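Local coordinates for protein PLP-Dependent L-Arginine Hydroxylase MppP (Streptomyces wadayamensis, PDB 6C9B) that oxidises L-arginine with the help of pyridoxal 5'-phosphate, acting as an oxidase rather than an oxygenase, and binds its 4-hydroxy-2-ketoarginine product, at residues K40-N43 against E44-V47; A198-H202 against Y203-Q207; E244-Y247 against S248-L252; P256-L259 against A260-E264; G272-A275 against D276-A279. All blocks are in the same frame, centred on the assembly; numbering follows the deposited sequence.

Contact 1 (K40-N43 against E44-V47); sequences KIVN and ELPV
V42 and L45 meet along the apolar side of the turn that joins two helices: their side chains run side by side in the same direction, with V42 CG1 and L45 CD1 4.1 Å apart. CG1 is the branch anti to the backbone N of V42 (chi1 169°), which places that methyl on the L45 side. Nearer the backbone, the leucine stem rests on the valine carbonyl, L45 CG lying 3.4 Å from V42 O. The same oxygen accepts the one well-directed bond of the junction, from L45 N at 3.1 Å with an N-H...O angle of 161°; the donor stands well above the carbonyl plane, in an i to i+3 bond. E44 N is held less well. It makes weak bonds to K40 O and to I41 O, the latter 3.0 Å long. A chi1 of -66° puts E44 CG 3.3 Å from K40 O, and the chain then bends at chi2 and leads its carboxylate away. P46 packs its ring atom CD against N43 O at 3.7 Å. N43 is turned the other way, its OD1 accepting from Q39. Helix 36-43 thus passes into helix 45-54 around E44, the N-cap of the second, I41 and L45 lying on L261 of helix 256-291 while V42 and L45 pack on W49 of the second subunit.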
loop_
_atom_site.group_PDB
_atom_site.type_symbol
_atom_site.label_atom_id
_atom_site.label_comp_id
_atom_site.label_asym_id
_atom_site.label_seq_id
_atom_site.Cartn_x
_atom_site.Cartn_y
_atom_site.Cartn_z
ATOM N N LYS B 40 -2.611 -26.746 -0.002
ATOM C CA LYS B 40 -3.662 -27.042 -0.970
ATOM C C LYS B 40 -4.227 -25.769 -1.584
ATOM O O LYS B 40 -4.593 -25.759 -2.763
ATOM C CB LYS B 40 -4.784 -27.847 -0.317
ATOM C CG LYS B 40 -4.673 -29.334 -0.488
ATOM C CD LYS B 40 -6.048 -29.989 -0.424
ATOM C CE LYS B 40 -6.907 -29.640 -1.647
ATOM N NZ LYS B 40 -8.281 -30.199 -1.550
ATOM N N ILE B 41 -4.363 -24.701 -0.789
ATOM C CA ILE B 41 -4.818 -23.419 -1.330
ATOM C C ILE B 41 -3.812 -22.897 -2.343
ATOM O O ILE B 41 -4.166 -22.471 -3.451
ATOM C CB ILE B 41 -5.046 -22.397 -0.196
ATOM C CG1 ILE B 41 -6.107 -22.900 0.782
ATOM C CG2 ILE B 41 -5.469 -21.045 -0.784
ATOM C CD1 ILE B 41 -6.182 -22.106 2.106
ATOM N N VAL B 42 -2.542 -22.904 -1.971
ATOM C CA VAL B 42 -1.508 -22.397 -2.871
ATOM C C VAL B 42 -1.508 -23.187 -4.180
ATOM O O VAL B 42 -1.336 -22.622 -5.267
ATOM C CB VAL B 42 -0.141 -22.441 -2.171
ATOM C CG1 VAL B 42 1.000 -22.179 -3.174
ATOM C CG2 VAL B 42 -0.115 -21.455 -1.024
ATOM N N ASN B 43 -1.740 -24.497 -4.106
ATOM C CA ASN B 43 -1.707 -25.313 -5.320
ATOM C C ASN B 43 -2.829 -24.950 -6.278
ATOM O O ASN B 43 -2.723 -25.213 -7.488
ATOM C CB ASN B 43 -1.808 -26.789 -4.967
ATOM C CG ASN B 43 -0.574 -27.303 -4.264
ATOM O OD1 ASN B 43 0.492 -26.706 -4.363
ATOM N ND2 ASN B 43 -0.712 -28.434 -3.568
ATOM N N GLU B 44 -3.917 -24.397 -5.744
ATOM C CA GLU B 44 -5.096 -23.988 -6.493
ATOM C C GLU B 44 -5.051 -22.529 -6.926
ATOM O O GLU B 44 -6.058 -22.025 -7.432
ATOM C CB GLU B 44 -6.354 -24.193 -5.642
ATOM C CG GLU B 44 -6.663 -25.649 -5.326
ATOM C CD GLU B 44 -7.887 -26.140 -6.065
ATOM O OE1 GLU B 44 -9.005 -26.011 -5.516
ATOM O OE2 GLU B 44 -7.732 -26.631 -7.205
ATOM N N LEU B 45 -3.921 -21.849 -6.760
ATOM C CA LEU B 45 -3.846 -20.446 -7.155
ATOM C C LEU B 45 -4.248 -20.203 -8.604
ATOM O O LEU B 45 -4.864 -19.160 -8.870
ATOM C CB LEU B 45 -2.436 -19.898 -6.915
ATOM C CG LEU B 45 -2.191 -19.368 -5.516
ATOM C CD1 LEU B 45 -0.713 -19.159 -5.309
ATOM C CD2 LEU B 45 -2.954 -18.069 -5.322
ATOM N N PRO B 46 -3.932 -21.063 -9.571
ATOM C CA PRO B 46 -4.432 -20.807 -10.937
ATOM C C PRO B 46 -5.950 -20.861 -11.045
ATOM O O PRO B 46 -6.522 -20.154 -11.888
ATOM C CB PRO B 46 -3.762 -21.908 -11.778
ATOM C CG PRO B 46 -2.551 -22.310 -10.964
ATOM C CD PRO B 46 -2.971 -22.177 -9.534
ATOM N N VAL B 47 -6.616 -21.695 -10.232
ATOM C CA VAL B 47 -8.079 -21.737 -10.214
ATOM C C VAL B 47 -8.640 -20.467 -9.578
ATOM O O VAL B 47 -9.631 -19.886 -10.049
ATOM C CB VAL B 47 -8.559 -22.987 -9.456
ATOM C CG1 VAL B 47 -10.088 -23.028 -9.395
ATOM C CG2 VAL B 47 -8.006 -24.248 -10.100
#

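Contact 2 (A198-H202 against Y203-Q207); sequences AHYDH and YAVLQ
D201 swings its carboxylate anti to the backbone N (chi1 -171°), and this carries OD1 forward to the first turn of helix 202-209, where it accepts from A204 N at 3.1 Å. The bond is fairly straight (N-H...O 159°), yet the amide reaches OD1 from above the carboxylate plane. D201 is therefore the N-cap residue, and its CG also touches the methyl of A204, 3.7 Å from A204 CB. OD1 further lies at the edge of the Y203 ring, near the ring plane. With chi1 of -72°, H202 sends its ring back along the preceding loop, and ND1 donates to Y200 O at 2.8 Å, an oxygen almost exactly in the imidazole plane. The two rings overlap only at their margins: H202 CE1 sits 3.3 Å above one face of the Y200 ring. V205 closes the turn, CG2 packing 3.5 Å from D201 O and 4.3 Å from Y200 CE1. Farther along, L206 N bonds to H202 O at 2.9 Å, the first regular i to i+4 step here. The second carboxylate oxygen of D201 accepts from G76 N, and H202 N and Y200 O both bond the side chain of Q74. An aspartate placed at the positive end of a helix probably has its negative charge stabilised there, and the ND1 to carbonyl bond implies that ND1 carries a proton.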
loop_
_atom_site.group_PDB
_atom_site.type_symbol
_atom_site.label_atom_id
_atom_site.label_comp_id
_atom_site.label_asym_id
_atom_site.label_seq_id
_atom_site.Cartn_x
_atom_site.Cartn_y
_atom_site.Cartn_z
ATOM N N ALA B 198 -9.710 -12.079 22.576
ATOM C CA ALA B 198 -10.094 -10.976 21.714
ATOM C C ALA B 198 -11.179 -11.357 20.722
ATOM O O ALA B 198 -11.413 -10.602 19.771
ATOM C CB ALA B 198 -8.871 -10.444 20.953
ATOM N N HIS B 199 -11.832 -12.512 20.902
ATOM C CA HIS B 199 -12.824 -12.974 19.938
ATOM C C HIS B 199 -14.250 -12.722 20.387
ATOM O O HIS B 199 -15.180 -13.132 19.692
ATOM C CB HIS B 199 -12.636 -14.458 19.640
ATOM C CG HIS B 199 -11.323 -14.768 18.993
ATOM N ND1 HIS B 199 -10.947 -16.050 18.640
ATOM C CD2 HIS B 199 -10.287 -13.959 18.661
ATOM C CE1 HIS B 199 -9.726 -16.011 18.129
ATOM N NE2 HIS B 199 -9.310 -14.753 18.120
ATOM N N TYR B 200 -14.456 -12.034 21.505
ATOM C CA TYR B 200 -15.780 -11.503 21.765
ATOM C C TYR B 200 -16.093 -10.442 20.715
ATOM O O TYR B 200 -15.191 -9.860 20.109
ATOM C CB TYR B 200 -15.862 -10.937 23.176
ATOM C CG TYR B 200 -15.047 -9.692 23.426
ATOM C CD1 TYR B 200 -15.563 -8.435 23.112
ATOM C CD2 TYR B 200 -13.777 -9.755 23.995
ATOM C CE1 TYR B 200 -14.843 -7.282 23.367
ATOM C CE2 TYR B 200 -13.033 -8.592 24.235
ATOM C CZ TYR B 200 -13.587 -7.369 23.900
ATOM O OH TYR B 200 -12.923 -6.200 24.144
ATOM N N ASP B 201 -17.381 -10.221 20.468
ATOM C CA ASP B 201 -17.803 -9.385 19.338
ATOM C C ASP B 201 -17.568 -7.911 19.674
ATOM O O ASP B 201 -18.306 -7.315 20.462
ATOM C CB ASP B 201 -19.273 -9.651 19.026
ATOM C CG ASP B 201 -19.724 -9.001 17.737
ATOM O OD1 ASP B 201 -19.084 -8.022 17.295
ATOM O OD2 ASP B 201 -20.711 -9.492 17.145
ATOM N N HIS B 202 -16.516 -7.320 19.097
ATOM C CA HIS B 202 -16.172 -5.920 19.373
ATOM C C HIS B 202 -17.159 -4.960 18.734
ATOM O O HIS B 202 -17.427 -3.878 19.272
ATOM C CB HIS B 202 -14.769 -5.597 18.834
ATOM C CG HIS B 202 -13.651 -6.209 19.623
ATOM N ND1 HIS B 202 -13.700 -7.496 20.115
ATOM C CD2 HIS B 202 -12.435 -5.719 19.966
ATOM C CE1 HIS B 202 -12.582 -7.755 20.766
ATOM N NE2 HIS B 202 -11.795 -6.696 20.694
ATOM N N TYR B 203 -17.691 -5.329 17.579
ATOM C CA TYR B 203 -18.618 -4.445 16.886
ATOM C C TYR B 203 -19.930 -4.325 17.641
ATOM O O TYR B 203 -20.534 -3.245 17.673
ATOM C CB TYR B 203 -18.806 -4.945 15.453
ATOM C CG TYR B 203 -17.502 -4.872 14.707
ATOM C CD1 TYR B 203 -17.105 -3.688 14.113
ATOM C CD2 TYR B 203 -16.634 -5.970 14.639
ATOM C CE1 TYR B 203 -15.887 -3.581 13.448
ATOM C CE2 TYR B 203 -15.410 -5.866 13.971
ATOM C CZ TYR B 203 -15.056 -4.652 13.384
ATOM O OH TYR B 203 -13.872 -4.493 12.727
ATOM N N ALA B 204 -20.366 -5.407 18.287
ATOM C CA ALA B 204 -21.558 -5.336 19.120
ATOM C C ALA B 204 -21.360 -4.350 20.258
ATOM O O ALA B 204 -22.241 -3.533 20.542
ATOM C CB ALA B 204 -21.891 -6.729 19.647
ATOM N N VAL B 205 -20.192 -4.399 20.899
ATOM C CA VAL B 205 -19.881 -3.458 21.977
ATOM C C VAL B 205 -19.885 -2.033 21.446
ATOM O O VAL B 205 -20.515 -1.135 22.017
ATOM C CB VAL B 205 -18.531 -3.810 22.629
ATOM C CG1 VAL B 205 -18.177 -2.779 23.700
ATOM C CG2 VAL B 205 -18.581 -5.220 23.237
ATOM N N LEU B 206 -19.178 -1.800 20.345
ATOM C CA LEU B 206 -19.061 -0.440 19.821
ATOM C C LEU B 206 -20.409 0.119 19.397
ATOM O O LEU B 206 -20.724 1.287 19.672
ATOM C CB LEU B 206 -18.097 -0.425 18.634
ATOM C CG LEU B 206 -16.657 -0.723 19.010
ATOM C CD1 LEU B 206 -15.855 -0.991 17.761
ATOM C CD2 LEU B 206 -16.027 0.394 19.846
ATOM N N GLN B 207 -21.212 -0.691 18.713
ATOM C CA GLN B 207 -22.514 -0.218 18.260
ATOM C C GLN B 207 -23.460 0.006 19.434
ATOM O O GLN B 207 -24.253 0.953 19.419
ATOM C CB GLN B 207 -23.084 -1.209 17.239
ATOM C CG GLN B 207 -22.258 -1.202 15.948
ATOM C CD GLN B 207 -22.378 -2.463 15.101
ATOM O OE1 GLN B 207 -22.740 -3.539 15.588
ATOM N NE2 GLN B 207 -22.057 -2.331 13.816
#

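Contact 3 (E244-Y247 against S248-L252); sequences EKIY and SDILL
The last turns of helix 243-250 tighten toward their end: S248 N still bonds to E244 O, whereas Y247 O takes both I250 N and L251 N, the second at 2.9 Å and nearly along the C=O axis (170°). L251 is the first residue to leave helical backbone angles, and its side chain turns back on the helix. Its CG lies between the backbone N and the carbonyl carbon (chi1 73°), bringing CD2 over one face of the Y247 ring, 3.8 Å from the centroid and 24° off the normal. This is a CH-pi contact, displaced toward the rim, with Y247 CE2 the nearest ring atom to L251 CD2 at 3.5 Å. On another side of the helix, K245 and D249 form an i to i+4 salt bridge. The lysine chain bends at chi2 and chi4 to set NZ 2.8 Å from D249 OD1, which uses its syn lone pair. S248 turns its hydroxyl back onto the backbone of the preceding turn, OG donating to K245 O at 2.8 Å; since D249 N bonds to that oxygen as well, the carbonyl has two donors. I246 CG2 and I250 CD1 make a looser apolar contact at 4.3 Å. Y247 points its hydroxyl to S86 O and lies on strand 84-87, at the border of the seven-stranded sheet, while I246 and I250 rest on helix 90-101. Toward the second subunit, D249 and I250 pack on its L121, and K245 adds a weak, long ion pair to its D120.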
loop_
_atom_site.group_PDB
_atom_site.type_symbol
_atom_site.label_atom_id
_atom_site.label_comp_id
_atom_site.label_asym_id
_atom_site.label_seq_id
_atom_site.Cartn_x
_atom_site.Cartn_y
_atom_site.Cartn_z
ATOM N N GLU B 244 -13.510 7.816 3.741
ATOM C CA GLU B 244 -13.898 7.284 2.436
ATOM C C GLU B 244 -13.253 8.059 1.287
ATOM O O GLU B 244 -12.826 7.468 0.285
ATOM C CB GLU B 244 -15.420 7.298 2.300
ATOM C CG GLU B 244 -16.081 6.254 3.167
ATOM C CD GLU B 244 -17.560 6.515 3.327
ATOM O OE1 GLU B 244 -17.937 7.438 4.083
ATOM O OE2 GLU B 244 -18.334 5.806 2.669
ATOM N N LYS B 245 -13.211 9.389 1.398
ATOM C CA LYS B 245 -12.615 10.220 0.352
ATOM C C LYS B 245 -11.115 9.988 0.262
ATOM O O LYS B 245 -10.581 9.796 -0.834
ATOM C CB LYS B 245 -12.922 11.693 0.621
ATOM C CG LYS B 245 -12.135 12.710 -0.217
ATOM C CD LYS B 245 -12.242 12.509 -1.723
ATOM C CE LYS B 245 -11.750 13.760 -2.471
ATOM N NZ LYS B 245 -10.923 13.474 -3.682
ATOM N N ILE B 246 -10.426 9.939 1.401
ATOM C CA ILE B 246 -8.980 9.767 1.351
ATOM C C ILE B 246 -8.639 8.353 0.886
ATOM O O ILE B 246 -7.738 8.167 0.061
ATOM C CB ILE B 246 -8.336 10.122 2.696
ATOM C CG1 ILE B 246 -8.477 11.639 2.906
ATOM C CG2 ILE B 246 -6.846 9.717 2.714
ATOM C CD1 ILE B 246 -8.033 12.155 4.298
ATOM N N TYR B 247 -9.416 7.357 1.325
ATOM C CA TYR B 247 -9.271 6.005 0.770
ATOM C C TYR B 247 -9.297 6.052 -0.747
ATOM O O TYR B 247 -8.409 5.510 -1.422
ATOM C CB TYR B 247 -10.379 5.084 1.288
ATOM C CG TYR B 247 -10.416 3.722 0.643
ATOM C CD1 TYR B 247 -11.126 3.496 -0.513
ATOM C CD2 TYR B 247 -9.735 2.650 1.213
ATOM C CE1 TYR B 247 -11.162 2.236 -1.106
ATOM C CE2 TYR B 247 -9.763 1.394 0.622
ATOM C CZ TYR B 247 -10.480 1.198 -0.532
ATOM O OH TYR B 247 -10.502 -0.053 -1.108
ATOM N N SER B 248 -10.302 6.720 -1.311
ATOM C CA SER B 248 -10.435 6.710 -2.758
ATOM C C SER B 248 -9.346 7.508 -3.465
ATOM O O SER B 248 -9.114 7.286 -4.663
ATOM C CB SER B 248 -11.812 7.224 -3.158
ATOM O OG SER B 248 -11.919 8.628 -2.981
ATOM N N ASP B 249 -8.664 8.419 -2.763
ATOM C CA ASP B 249 -7.507 9.090 -3.351
ATOM C C ASP B 249 -6.312 8.152 -3.443
ATOM O O ASP B 249 -5.446 8.350 -4.303
ATOM C CB ASP B 249 -7.110 10.311 -2.509
ATOM C CG ASP B 249 -8.125 11.440 -2.561
ATOM O OD1 ASP B 249 -8.950 11.503 -3.498
ATOM O OD2 ASP B 249 -8.061 12.318 -1.670
ATOM N N ILE B 250 -6.248 7.146 -2.582
ATOM C CA ILE B 250 -5.094 6.243 -2.540
ATOM C C ILE B 250 -5.318 4.998 -3.389
ATOM O O ILE B 250 -4.375 4.509 -4.018
ATOM C CB ILE B 250 -4.742 5.886 -1.081
ATOM C CG1 ILE B 250 -4.235 7.153 -0.381
ATOM C CG2 ILE B 250 -3.651 4.784 -1.020
ATOM C CD1 ILE B 250 -3.935 7.003 1.050
ATOM N N LEU B 251 -6.535 4.453 -3.434
ATOM C CA LEU B 251 -6.710 3.188 -4.150
ATOM C C LEU B 251 -8.168 2.950 -4.518
ATOM O O LEU B 251 -9.095 3.458 -3.870
ATOM C CB LEU B 251 -6.180 1.982 -3.355
ATOM C CG LEU B 251 -6.955 1.459 -2.130
ATOM C CD1 LEU B 251 -6.561 0.027 -1.763
ATOM C CD2 LEU B 251 -6.756 2.344 -0.914
ATOM N N LEU B 252 -8.330 2.156 -5.580
ATOM C CA LEU B 252 -9.629 1.676 -6.057
ATOM C C LEU B 252 -10.111 0.453 -5.269
ATOM O O LEU B 252 -11.318 0.228 -5.143
ATOM C CB LEU B 252 -9.488 1.371 -7.548
ATOM C CG LEU B 252 -10.709 1.144 -8.432
ATOM C CD1 LEU B 252 -11.445 2.460 -8.645
ATOM C CD2 LEU B 252 -10.268 0.516 -9.768
#

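Contact 4 (P256-L259 against A260-E264); sequences PLIL and ALIRE
R263, whose N bonds to L259 O across the contact, has the methyl of A260 over one face of its guanidinium, CB 4.1 Å from the plane and shifted toward the rim, while the carboxylate carbon of E264 lies in plane at the group's edge. The arginine grips its neighbour side-on: NE and NH2 both donate to the same oxygen, E264 OE2, with R263 NE 2.9 Å away, and both meet it on its anti side. A bend at chi3 (68°) in an otherwise extended chain turns the guanidinium to present this edge. Its remaining amino group, NH1, bridges E51 and E63; three carboxylates thus meet the buried arginine and probably stabilise its charge, and that of R55 close by. Across the turn itself, I258 and I262 carry the apolar contact, their side chains crossing with I258 CG2 4.0 Å from I262 CD1. The stem of I262 also leans on the backbone, CG1 lying 3.3 Å from I258 O, and L261 does likewise, with CG 3.4 Å from L257 O. Four successive i to i+4 bonds hold the frame; that from A260 N to P256 O is 2.8 Å long with an N-H...O angle of 160°, and the others closely match it. P256, L257 and I258 reach L226 and L228 of the second subunit. The arrangement is that of the regular first turns of helix 256-291, which starts at P256; in this aminotransferase-family fold they are packed between helices 45-54 and 57-71 and the second subunit.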
loop_
_atom_site.group_PDB
_atom_site.type_symbol
_atom_site.label_atom_id
_atom_site.label_comp_id
_atom_site.label_asym_id
_atom_site.label_seq_id
_atom_site.Cartn_x
_atom_site.Cartn_y
_atom_site.Cartn_z
ATOM N N PRO B 256 -8.569 -8.921 -6.399
ATOM C CA PRO B 256 -9.490 -10.026 -6.109
ATOM C C PRO B 256 -8.776 -11.307 -5.731
ATOM O O PRO B 256 -9.331 -12.110 -4.967
ATOM C CB PRO B 256 -10.282 -10.184 -7.417
ATOM C CG PRO B 256 -9.453 -9.576 -8.460
ATOM C CD PRO B 256 -8.726 -8.432 -7.773
ATOM N N LEU B 257 -7.564 -11.537 -6.249
ATOM C CA LEU B 257 -6.851 -12.761 -5.899
ATOM C C LEU B 257 -6.474 -12.770 -4.424
ATOM O O LEU B 257 -6.529 -13.818 -3.770
ATOM C CB LEU B 257 -5.597 -12.919 -6.759
ATOM C CG LEU B 257 -4.884 -14.266 -6.550
ATOM C CD1 LEU B 257 -5.678 -15.383 -7.180
ATOM C CD2 LEU B 257 -3.483 -14.261 -7.138
ATOM N N ILE B 258 -6.071 -11.615 -3.885
ATOM C CA ILE B 258 -5.744 -11.545 -2.467
ATOM C C ILE B 258 -6.991 -11.748 -1.623
ATOM O O ILE B 258 -6.959 -12.454 -0.610
ATOM C CB ILE B 258 -5.037 -10.214 -2.159
ATOM C CG1 ILE B 258 -3.677 -10.202 -2.818
ATOM C CG2 ILE B 258 -4.934 -9.971 -0.647
ATOM C CD1 ILE B 258 -2.950 -8.878 -2.705
ATOM N N LEU B 259 -8.119 -11.179 -2.044
ATOM C CA LEU B 259 -9.357 -11.386 -1.302
ATOM C C LEU B 259 -9.780 -12.848 -1.354
ATOM O O LEU B 259 -10.235 -13.418 -0.353
ATOM C CB LEU B 259 -10.443 -10.485 -1.879
ATOM C CG LEU B 259 -10.219 -8.988 -1.678
ATOM C CD1 LEU B 259 -11.124 -8.194 -2.578
ATOM C CD2 LEU B 259 -10.418 -8.632 -0.217
ATOM N N ALA B 260 -9.616 -13.477 -2.516
ATOM C CA ALA B 260 -9.892 -14.911 -2.615
ATOM C C ALA B 260 -8.977 -15.699 -1.686
ATOM O O ALA B 260 -9.417 -16.632 -1.007
ATOM C CB ALA B 260 -9.728 -15.381 -4.058
ATOM N N LEU B 261 -7.698 -15.330 -1.628
ATOM C CA LEU B 261 -6.788 -16.016 -0.720
ATOM C C LEU B 261 -7.217 -15.843 0.730
ATOM O O LEU B 261 -7.170 -16.800 1.512
ATOM C CB LEU B 261 -5.355 -15.513 -0.926
ATOM C CG LEU B 261 -4.593 -16.081 -2.109
ATOM C CD1 LEU B 261 -3.296 -15.323 -2.301
ATOM C CD2 LEU B 261 -4.296 -17.558 -1.846
ATOM N N ILE B 262 -7.625 -14.631 1.113
ATOM C CA ILE B 262 -8.067 -14.398 2.482
ATOM C C ILE B 262 -9.276 -15.264 2.792
ATOM O O ILE B 262 -9.405 -15.835 3.886
ATOM C CB ILE B 262 -8.387 -12.911 2.672
ATOM C CG1 ILE B 262 -7.096 -12.101 2.641
ATOM C CG2 ILE B 262 -9.159 -12.694 3.984
ATOM C CD1 ILE B 262 -7.322 -10.603 2.538
ATOM N N ARG B 263 -10.193 -15.355 1.836
ATOM C CA ARG B 263 -11.364 -16.203 2.013
ATOM C C ARG B 263 -10.953 -17.650 2.264
ATOM O O ARG B 263 -11.459 -18.302 3.181
ATOM C CB ARG B 263 -12.251 -16.106 0.772
ATOM C CG ARG B 263 -13.553 -16.904 0.829
ATOM C CD ARG B 263 -14.184 -16.930 -0.542
ATOM N NE ARG B 263 -13.378 -17.725 -1.476
ATOM C CZ ARG B 263 -13.424 -17.606 -2.796
ATOM N NH1 ARG B 263 -14.251 -16.752 -3.375
ATOM N NH2 ARG B 263 -12.633 -18.353 -3.546
ATOM N N GLU B 264 -10.032 -18.176 1.445
ATOM C CA GLU B 264 -9.654 -19.584 1.564
ATOM C C GLU B 264 -8.864 -19.851 2.839
ATOM O O GLU B 264 -9.096 -20.861 3.515
ATOM C CB GLU B 264 -8.859 -20.014 0.337
ATOM C CG GLU B 264 -9.648 -19.937 -0.948
ATOM C CD GLU B 264 -10.925 -20.755 -0.884
ATOM O OE1 GLU B 264 -10.874 -21.931 -0.455
ATOM O OE2 GLU B 264 -11.989 -20.204 -1.226
#

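Contact 5 (G272-A275 against D276-A279); sequences GGLA and DLHA
Midway along helix 256-291, just where the helix is kinked, the two turns G272-A279 carry an i to i+4 pair of leucine and histidine. L274 meets the H278 imidazole, its CG 3.8 Å from H278 NE2, the two side chains crossing at a slant. The leucine chain gets there with CG anti to the backbone N (chi1 -165°). L274 O lies over the same face of the ring as L274 CG, 3.4 Å from the plane and offset toward the rim. That oxygen already accepts from H278 N at 2.9 Å (N-H...O 163°), so it meets the histidine at both its backbone and its ring. H278 NE2 bonds to G193 O, which probably fixes the ring's rotation. L274 CD1 also touches L277 CD2 at 4.3 Å, and D276 rests its carboxyl carbon CG 3.3 Å from G272 O. L274 packs further on L72 and H199, and L277 on Q32 and L222. Neither G272 N nor A275 N bonds to the turn before; from D276 on, whose N reaches G272 O at 3.2 Å, the i to i+4 bonds run unbroken. The arrangement is a kink within a long helix, with G272 in a backbone conformation (phi 130°) where a side chain would run into the preceding carbonyl O.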
loop_
_atom_site.group_PDB
_atom_site.type_symbol
_atom_site.label_atom_id
_atom_site.label_comp_id
_atom_site.label_asym_id
_atom_site.label_seq_id
_atom_site.Cartn_x
_atom_site.Cartn_y
_atom_site.Cartn_z
ATOM N N GLY B 272 -10.224 -25.846 11.559
ATOM C CA GLY B 272 -9.259 -26.427 12.474
ATOM C C GLY B 272 -7.893 -25.769 12.397
ATOM O O GLY B 272 -7.046 -25.982 13.269
ATOM N N GLY B 273 -7.664 -24.972 11.354
ATOM C CA GLY B 273 -6.381 -24.310 11.204
ATOM C C GLY B 273 -6.079 -23.328 12.315
ATOM O O GLY B 273 -4.916 -23.162 12.703
ATOM N N LEU B 274 -7.110 -22.657 12.847
ATOM C CA LEU B 274 -6.833 -21.641 13.861
ATOM C C LEU B 274 -6.380 -22.295 15.159
ATOM O O LEU B 274 -5.434 -21.818 15.799
ATOM C CB LEU B 274 -8.056 -20.752 14.087
ATOM C CG LEU B 274 -7.751 -19.451 14.845
ATOM C CD1 LEU B 274 -6.871 -18.520 14.019
ATOM C CD2 LEU B 274 -9.031 -18.745 15.197
ATOM N N ALA B 275 -7.025 -23.400 15.547
ATOM C CA ALA B 275 -6.588 -24.134 16.728
ATOM C C ALA B 275 -5.157 -24.629 16.557
ATOM O O ALA B 275 -4.347 -24.551 17.490
ATOM C CB ALA B 275 -7.540 -25.298 17.003
ATOM N N ASP B 276 -4.820 -25.116 15.360
ATOM C CA ASP B 276 -3.453 -25.559 15.090
ATOM C C ASP B 276 -2.471 -24.400 15.199
ATOM O O ASP B 276 -1.344 -24.570 15.681
ATOM C CB ASP B 276 -3.366 -26.182 13.699
ATOM C CG ASP B 276 -4.105 -27.524 13.594
ATOM O OD1 ASP B 276 -4.543 -28.070 14.627
ATOM O OD2 ASP B 276 -4.251 -28.027 12.465
ATOM N N LEU B 277 -2.881 -23.217 14.741
ATOM C CA LEU B 277 -2.008 -22.053 14.837
ATOM C C LEU B 277 -1.766 -21.701 16.294
ATOM O O LEU B 277 -0.628 -21.450 16.698
ATOM C CB LEU B 277 -2.628 -20.869 14.100
ATOM C CG LEU B 277 -1.853 -19.559 14.179
ATOM C CD1 LEU B 277 -0.423 -19.720 13.634
ATOM C CD2 LEU B 277 -2.616 -18.495 13.422
ATOM N N HIS B 278 -2.824 -21.702 17.109
ATOM C CA HIS B 278 -2.643 -21.397 18.527
ATOM C C HIS B 278 -1.695 -22.388 19.185
ATOM O O HIS B 278 -0.827 -21.996 19.975
ATOM C CB HIS B 278 -3.990 -21.398 19.241
ATOM C CG HIS B 278 -4.898 -20.297 18.810
ATOM N ND1 HIS B 278 -6.240 -20.286 19.129
ATOM C CD2 HIS B 278 -4.664 -19.155 18.121
ATOM C CE1 HIS B 278 -6.799 -19.194 18.635
ATOM N NE2 HIS B 278 -5.863 -18.486 18.029
ATOM N N ALA B 279 -1.823 -23.675 18.854
ATOM C CA ALA B 279 -0.925 -24.669 19.445
ATOM C C ALA B 279 0.509 -24.461 18.971
ATOM O O ALA B 279 1.462 -24.660 19.742
ATOM C CB ALA B 279 -1.415 -26.081 19.116
#

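In the fold
Contact 4 is the most buried of the five; the others mix buried and exposed residues. Contacts 4 and 5 share helix 256-291, about 20 Å apart between centres, and differ in character: regular apolar helix turns with a multiply paired arginine against a glycine kink with a histidine bound to a loop. Contact 1 packs directly on contact 4 through I41 and L45 against L261, and both, like contact 3, reach the second subunit. Contact 2 lies wholly within its own subunit, meeting contact 5 through H199 and L274. Helix ends dominate contacts 1, 2 and 3: a junction with weak bonds, an aspartate-capped start, and a terminus closed by a leucine over tyrosine.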